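BauA (Acinetobacter baumannii, PDB 6HCP) probably takes up ferric preacinetobactin across the outer membrane as a TonB-dependent siderophore receptor, a beta-barrel closed by a plug domain. Local coordinates at residues 65-70 and 82-87; 680-685 and 690-695. One frame throughout, in Å; residues are numbered along the deposited sequence.

Contact 1 of 2, residues 65-70 and 82-87; sequences ISYTDK and EVIAAT. With EDO (1,2-ethanediol), chain H.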
loop_
_atom_site.group_PDB
_atom_site.type_symbol
_atom_site.label_atom_id
_atom_site.label_comp_id
_atom_site.label_asym_id
_atom_site.label_seq_id
_atom_site.Cartn_x
_atom_site.Cartn_y
_atom_site.Cartn_z
ATOM N N ILE A 65 -8.291 4.753 -33.751
ATOM C CA ILE A 65 -7.545 3.691 -33.075
ATOM C C ILE A 65 -8.488 2.523 -32.845
ATOM O O ILE A 65 -9.695 2.715 -32.647
ATOM C CB ILE A 65 -6.909 4.194 -31.761
ATOM C CG1 ILE A 65 -6.038 3.096 -31.138
ATOM C CG2 ILE A 65 -7.974 4.671 -30.789
ATOM C CD1 ILE A 65 -4.742 3.571 -30.586
ATOM N N SER A 66 -7.957 1.304 -32.977
ATOM C CA SER A 66 -8.730 0.109 -32.701
ATOM C C SER A 66 -7.976 -0.788 -31.718
ATOM O O SER A 66 -6.860 -1.202 -32.003
ATOM C CB SER A 66 -9.020 -0.629 -33.974
ATOM O OG SER A 66 -9.648 -1.869 -33.710
ATOM N N TYR A 67 -8.618 -1.081 -30.591
ATOM C CA TYR A 67 -8.054 -1.947 -29.550
ATOM C C TYR A 67 -8.548 -3.375 -29.770
ATOM O O TYR A 67 -9.728 -3.600 -30.037
ATOM C CB TYR A 67 -8.475 -1.463 -28.166
ATOM C CG TYR A 67 -8.085 -0.041 -27.874
ATOM C CD1 TYR A 67 -6.784 0.281 -27.528
ATOM C CD2 TYR A 67 -9.010 0.996 -27.973
ATOM C CE1 TYR A 67 -6.395 1.601 -27.344
ATOM C CE2 TYR A 67 -8.631 2.319 -27.789
ATOM C CZ TYR A 67 -7.344 2.609 -27.362
ATOM O OH TYR A 67 -6.931 3.912 -27.252
ATOM N N THR A 68 -7.660 -4.343 -29.523
ATOM C CA THR A 68 -8.011 -5.772 -29.666
ATOM C C THR A 68 -8.580 -6.317 -28.356
ATOM O O THR A 68 -8.347 -5.783 -27.264
ATOM C CB THR A 68 -6.804 -6.602 -30.124
ATOM O OG1 THR A 68 -5.851 -6.604 -29.059
ATOM C CG2 THR A 68 -6.159 -6.058 -31.381
ATOM N N ASP A 69 -9.225 -7.476 -28.475
ATOM C CA ASP A 69 -9.708 -8.215 -27.346
ATOM C C ASP A 69 -8.540 -8.636 -26.434
ATOM O O ASP A 69 -8.747 -8.781 -25.247
ATOM C CB ASP A 69 -10.586 -9.401 -27.762
ATOM C CG ASP A 69 -9.977 -10.389 -28.755
ATOM O OD1 ASP A 69 -9.009 -10.048 -29.456
ATOM O OD2 ASP A 69 -10.477 -11.503 -28.794
ATOM N N LYS A 70 -7.340 -8.815 -26.986
ATOM C CA LYS A 70 -6.165 -9.135 -26.159
ATOM C C LYS A 70 -5.875 -7.958 -25.207
ATOM O O LYS A 70 -5.648 -8.146 -24.009
ATOM C CB LYS A 70 -4.955 -9.478 -27.035
ATOM C CG LYS A 70 -3.644 -9.746 -26.276
ATOM C CD LYS A 70 -3.794 -10.750 -25.142
ATOM C CE LYS A 70 -2.495 -11.402 -24.695
ATOM N NZ LYS A 70 -1.484 -10.401 -24.267
ATOM N N GLU A 82 -12.673 1.789 -19.585
ATOM C CA GLU A 82 -11.420 1.160 -19.133
ATOM C C GLU A 82 -10.612 0.641 -20.322
ATOM O O GLU A 82 -9.428 0.365 -20.169
ATOM C CB GLU A 82 -11.723 0.027 -18.151
ATOM C CG GLU A 82 -12.182 0.553 -16.809
ATOM C CD GLU A 82 -12.462 -0.486 -15.737
ATOM O OE1 GLU A 82 -12.097 -1.664 -15.922
ATOM O OE2 GLU A 82 -13.003 -0.090 -14.700
ATOM N N VAL A 83 -11.238 0.541 -21.504
ATOM C CA VAL A 83 -10.512 0.257 -22.715
ATOM C C VAL A 83 -9.998 1.551 -23.351
ATOM O O VAL A 83 -8.845 1.627 -23.765
ATOM C CB VAL A 83 -11.369 -0.538 -23.720
ATOM C CG1 VAL A 83 -10.569 -0.866 -24.960
ATOM C CG2 VAL A 83 -11.946 -1.807 -23.109
ATOM N N ILE A 84 -10.900 2.510 -23.601
ATOM C CA ILE A 84 -10.577 3.591 -24.551
ATOM C C ILE A 84 -9.893 4.784 -23.869
ATOM O O ILE A 84 -9.256 5.587 -24.561
ATOM C CB ILE A 84 -11.821 4.041 -25.340
ATOM C CG1 ILE A 84 -12.858 4.718 -24.438
ATOM C CG2 ILE A 84 -12.384 2.853 -26.105
ATOM C CD1 ILE A 84 -14.029 5.333 -25.200
ATOM N N ALA A 85 -10.053 4.950 -22.556
ATOM C CA ALA A 85 -9.548 6.145 -21.880
ATOM C C ALA A 85 -8.142 5.920 -21.306
ATOM O O ALA A 85 -7.487 6.868 -20.921
ATOM C CB ALA A 85 -10.494 6.588 -20.788
ATOM N N ALA A 86 -7.715 4.669 -21.168
ATOM C CA ALA A 86 -6.517 4.394 -20.345
ATOM C C ALA A 86 -5.285 5.107 -20.932
ATOM O O ALA A 86 -4.520 5.711 -20.208
ATOM C CB ALA A 86 -6.309 2.905 -20.218
ATOM N N THR A 87 -5.096 5.042 -22.250
ATOM C CA THR A 87 -3.890 5.572 -22.874
ATOM C C THR A 87 -4.163 6.729 -23.841
ATOM O O THR A 87 -3.233 7.214 -24.478
ATOM C CB THR A 87 -3.118 4.459 -23.601
ATOM O OG1 THR A 87 -3.951 3.813 -24.572
ATOM C CG2 THR A 87 -2.595 3.450 -22.603
HETATM C C1 EDO H . -6.570 1.828 -36.771
HETATM O O1 EDO H . -6.329 2.544 -37.996
HETATM C C2 EDO H . -5.409 2.026 -35.795
HETATM O O2 EDO H . -5.698 1.346 -34.548
HETATM O O HOH W 1 -9.058 5.526 -27.283
HETATM O O HOH W 2 -4.424 5.133 -27.099
#
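In the plug domain of this TonB-dependent receptor, Tyr67 near the end of strand 64-68 lays its ring against Val83 and Ile84 of the short helix 81-84. Val83 CG1 touches the near end of the ring, 3.9 Å from Tyr67 CD2. Further out, Ile84 CG2 meets Tyr67 CE2 at 4.1 Å. The carbonyl oxygen of Val83 sits over the centre of one ring face. Ile65 CG1 lies over the opposite face near the rim. Tyr67 CG is anti to the carbonyl carbon (chi1 -57°), which carries the ring across to the helix. Strand 64-68 pairs with strand 135-142 in the mixed plug sheet. Ile84 also packs on Val138 and Val140 of that strand. Two waters in the ring plane link the segments, which share no direct hydrogen bond. Tyr67 OH donates to one water at 2.7 Å, and this water donates to Ile84 O, also at 2.7 Å. The second water donates to Tyr67 OH at 2.8 Å and is hydrogen-bonded to Thr87 OG1 at 2.9 Å. Ser66 N donates to O2 of a bound 1,2-ethanediol, probably from the crystallisation liquor, at 2.8 Å. Met578 of barrel strand 575-590 touches both Tyr67 and Thr87.

Contact 2 of 2, residues 680-685 and 690-695; sequences AYWAQP and LALGAP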
loop_
_atom_site.group_PDB
_atom_site.type_symbol
_atom_site.label_atom_id
_atom_site.label_comp_id
_atom_site.label_asym_id
_atom_site.label_seq_id
_atom_site.Cartn_x
_atom_site.Cartn_y
_atom_site.Cartn_z
ATOM N N ALA A 680 -7.200 10.601 -3.659
ATOM C CA ALA A 680 -8.560 11.151 -3.532
ATOM C C ALA A 680 -8.659 12.410 -4.401
ATOM O O ALA A 680 -7.874 13.340 -4.238
ATOM C CB ALA A 680 -8.860 11.460 -2.088
ATOM N N TYR A 681 -9.615 12.428 -5.328
ATOM C CA TYR A 681 -9.827 13.618 -6.144
ATOM C C TYR A 681 -11.305 13.770 -6.496
ATOM O O TYR A 681 -12.040 12.775 -6.653
ATOM C CB TYR A 681 -8.977 13.556 -7.417
ATOM C CG TYR A 681 -9.313 12.429 -8.359
ATOM C CD1 TYR A 681 -8.756 11.171 -8.189
ATOM C CD2 TYR A 681 -10.187 12.613 -9.430
ATOM C CE1 TYR A 681 -9.012 10.135 -9.075
ATOM C CE2 TYR A 681 -10.472 11.577 -10.307
ATOM C CZ TYR A 681 -9.860 10.343 -10.149
ATOM O OH TYR A 681 -10.165 9.296 -10.968
ATOM N N TRP A 682 -11.711 15.035 -6.642
ATOM C CA TRP A 682 -13.003 15.425 -7.217
ATOM C C TRP A 682 -12.845 15.518 -8.735
ATOM O O TRP A 682 -11.881 16.092 -9.216
ATOM C CB TRP A 682 -13.451 16.798 -6.698
ATOM C CG TRP A 682 -13.694 16.925 -5.228
ATOM C CD1 TRP A 682 -13.076 17.798 -4.376
ATOM C CD2 TRP A 682 -14.790 16.348 -4.494
ATOM N NE1 TRP A 682 -13.652 17.722 -3.138
ATOM C CE2 TRP A 682 -14.707 16.850 -3.179
ATOM C CE3 TRP A 682 -15.762 15.378 -4.790
ATOM C CZ2 TRP A 682 -15.655 16.537 -2.210
ATOM C CZ3 TRP A 682 -16.684 15.051 -3.825
ATOM C CH2 TRP A 682 -16.626 15.622 -2.551
ATOM N N ALA A 683 -13.902 15.138 -9.449
ATOM C CA ALA A 683 -14.030 15.450 -10.886
ATOM C C ALA A 683 -15.523 15.551 -11.200
ATOM O O ALA A 683 -16.354 15.176 -10.376
ATOM C CB ALA A 683 -13.362 14.386 -11.712
ATOM N N GLN A 684 -15.862 15.996 -12.416
ATOM C CA GLN A 684 -17.236 16.352 -12.696
ATOM C C GLN A 684 -17.907 15.204 -13.424
ATOM O O GLN A 684 -17.588 14.920 -14.577
ATOM C CB GLN A 684 -17.349 17.635 -13.527
ATOM C CG GLN A 684 -18.800 18.062 -13.771
ATOM C CD GLN A 684 -18.966 19.554 -13.943
ATOM O OE1 GLN A 684 -19.159 20.044 -15.058
ATOM N NE2 GLN A 684 -18.986 20.279 -12.823
ATOM N N PRO A 685 -18.969 14.622 -12.837
ATOM C CA PRO A 685 -19.774 13.616 -13.536
ATOM C C PRO A 685 -20.887 14.295 -14.350
ATOM O O PRO A 685 -21.050 15.526 -14.291
ATOM C CB PRO A 685 -20.340 12.823 -12.356
ATOM C CG PRO A 685 -20.616 13.897 -11.324
ATOM C CD PRO A 685 -19.506 14.924 -11.504
ATOM N N LEU A 690 -19.850 17.257 -8.836
ATOM C CA LEU A 690 -18.639 16.583 -8.400
ATOM C C LEU A 690 -18.939 15.126 -8.050
ATOM O O LEU A 690 -19.987 14.823 -7.522
ATOM C CB LEU A 690 -18.097 17.233 -7.124
ATOM C CG LEU A 690 -17.673 18.689 -7.187
ATOM C CD1 LEU A 690 -17.240 19.138 -5.799
ATOM C CD2 LEU A 690 -16.561 18.906 -8.189
ATOM N N ALA A 691 -17.932 14.278 -8.238
ATOM C CA ALA A 691 -17.921 12.940 -7.708
ATOM C C ALA A 691 -16.465 12.552 -7.449
ATOM O O ALA A 691 -15.559 13.020 -8.122
ATOM C CB ALA A 691 -18.571 11.984 -8.674
ATOM N N LEU A 692 -16.252 11.701 -6.444
ATOM C CA LEU A 692 -14.924 11.203 -6.160
ATOM C C LEU A 692 -14.492 10.192 -7.224
ATOM O O LEU A 692 -15.256 9.322 -7.608
ATOM C CB LEU A 692 -14.913 10.531 -4.783
ATOM C CG LEU A 692 -14.969 11.473 -3.592
ATOM C CD1 LEU A 692 -15.130 10.667 -2.307
ATOM C CD2 LEU A 692 -13.726 12.349 -3.521
ATOM N N GLY A 693 -13.215 10.257 -7.595
ATOM C CA GLY A 693 -12.594 9.263 -8.444
ATOM C C GLY A 693 -12.500 7.913 -7.744
ATOM O O GLY A 693 -12.461 7.844 -6.529
ATOM N N ALA A 694 -12.395 6.857 -8.539
ATOM C CA ALA A 694 -12.299 5.504 -8.045
ATOM C C ALA A 694 -11.067 5.372 -7.156
ATOM O O ALA A 694 -10.001 5.894 -7.470
ATOM C CB ALA A 694 -12.226 4.539 -9.202
ATOM N N PRO A 695 -11.174 4.624 -6.041
ATOM C CA PRO A 695 -10.015 4.366 -5.175
ATOM C C PRO A 695 -9.059 3.326 -5.776
ATOM O O PRO A 695 -9.342 2.722 -6.822
ATOM C CB PRO A 695 -10.677 3.795 -3.928
ATOM C CG PRO A 695 -11.839 3.005 -4.479
ATOM C CD PRO A 695 -12.354 3.844 -5.650
HETATM O O HOH W 3 -10.587 9.670 -5.619
HETATM O O HOH W 4 -9.353 6.943 -9.989
#
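Trp682 is held between two leucines of the facing segment, 690-695. Leu690 CD1 lies over the five-membered ring, 4.2 Å from its centroid. On the opposite face, Leu692 CD2 sits 4.1 Å from the centroid of the six-membered ring. Both are CH-pi contacts. Trp682 CG is anti to the carbonyl carbon (chi1 -62°), setting the indole between them. Tyr681 makes a third CH-pi contact: Gly693 CA lies over its ring face toward the rim, 3.8 Å from the centroid and 26° off the normal. Pro685 CG meets Ala691 CB at 3.9 Å. The backbone fixes these partners. Ala683 N donates to Ala691 O at 3.0 Å, and Ala691 N donates back to Ala683 O at 2.8 Å. Gly693 N donates to Tyr681 O at 2.9 Å (N-H...O angle 165°). One water joins Tyr681 N to Gly693 O; another joins Tyr681 OH to Ala694 O. Farther out, Trp682 NE1 donates to Pro267 O, and Gln684 NE2 bonds to Ile638 O and Asn689 O. Trp682 and Leu692 form a non-hydrogen-bonded pair beside the hydrogen-bonded pair Ala683 and Ala691, as in a short antiparallel beta hairpin, here just before the last barrel strand, 697-705.

Going from the N terminus, contact 1 comes first. It closes a short loop in the plug, with 11 residues between its segments, and brings helix 81-84 back to strand 64-68. The chain then completes the plug sheet and passes through nearly the whole barrel before contact 2 opens. Contact 2 closes a shorter loop, with four residues between 680-685 and 690-695, between barrel strands 665-674 and 697-705. The two contacts are in series and neither nest nor cross. The centres of contact 1 and contact 2 are about 22 Å apart, and they do not touch. Contact 1 joins helix 81-84 to a strand of the plug sheet; contact 2 pairs a small hairpin in the connection between two barrel strands, whose Ala694 also bonds to plug residue Gly95.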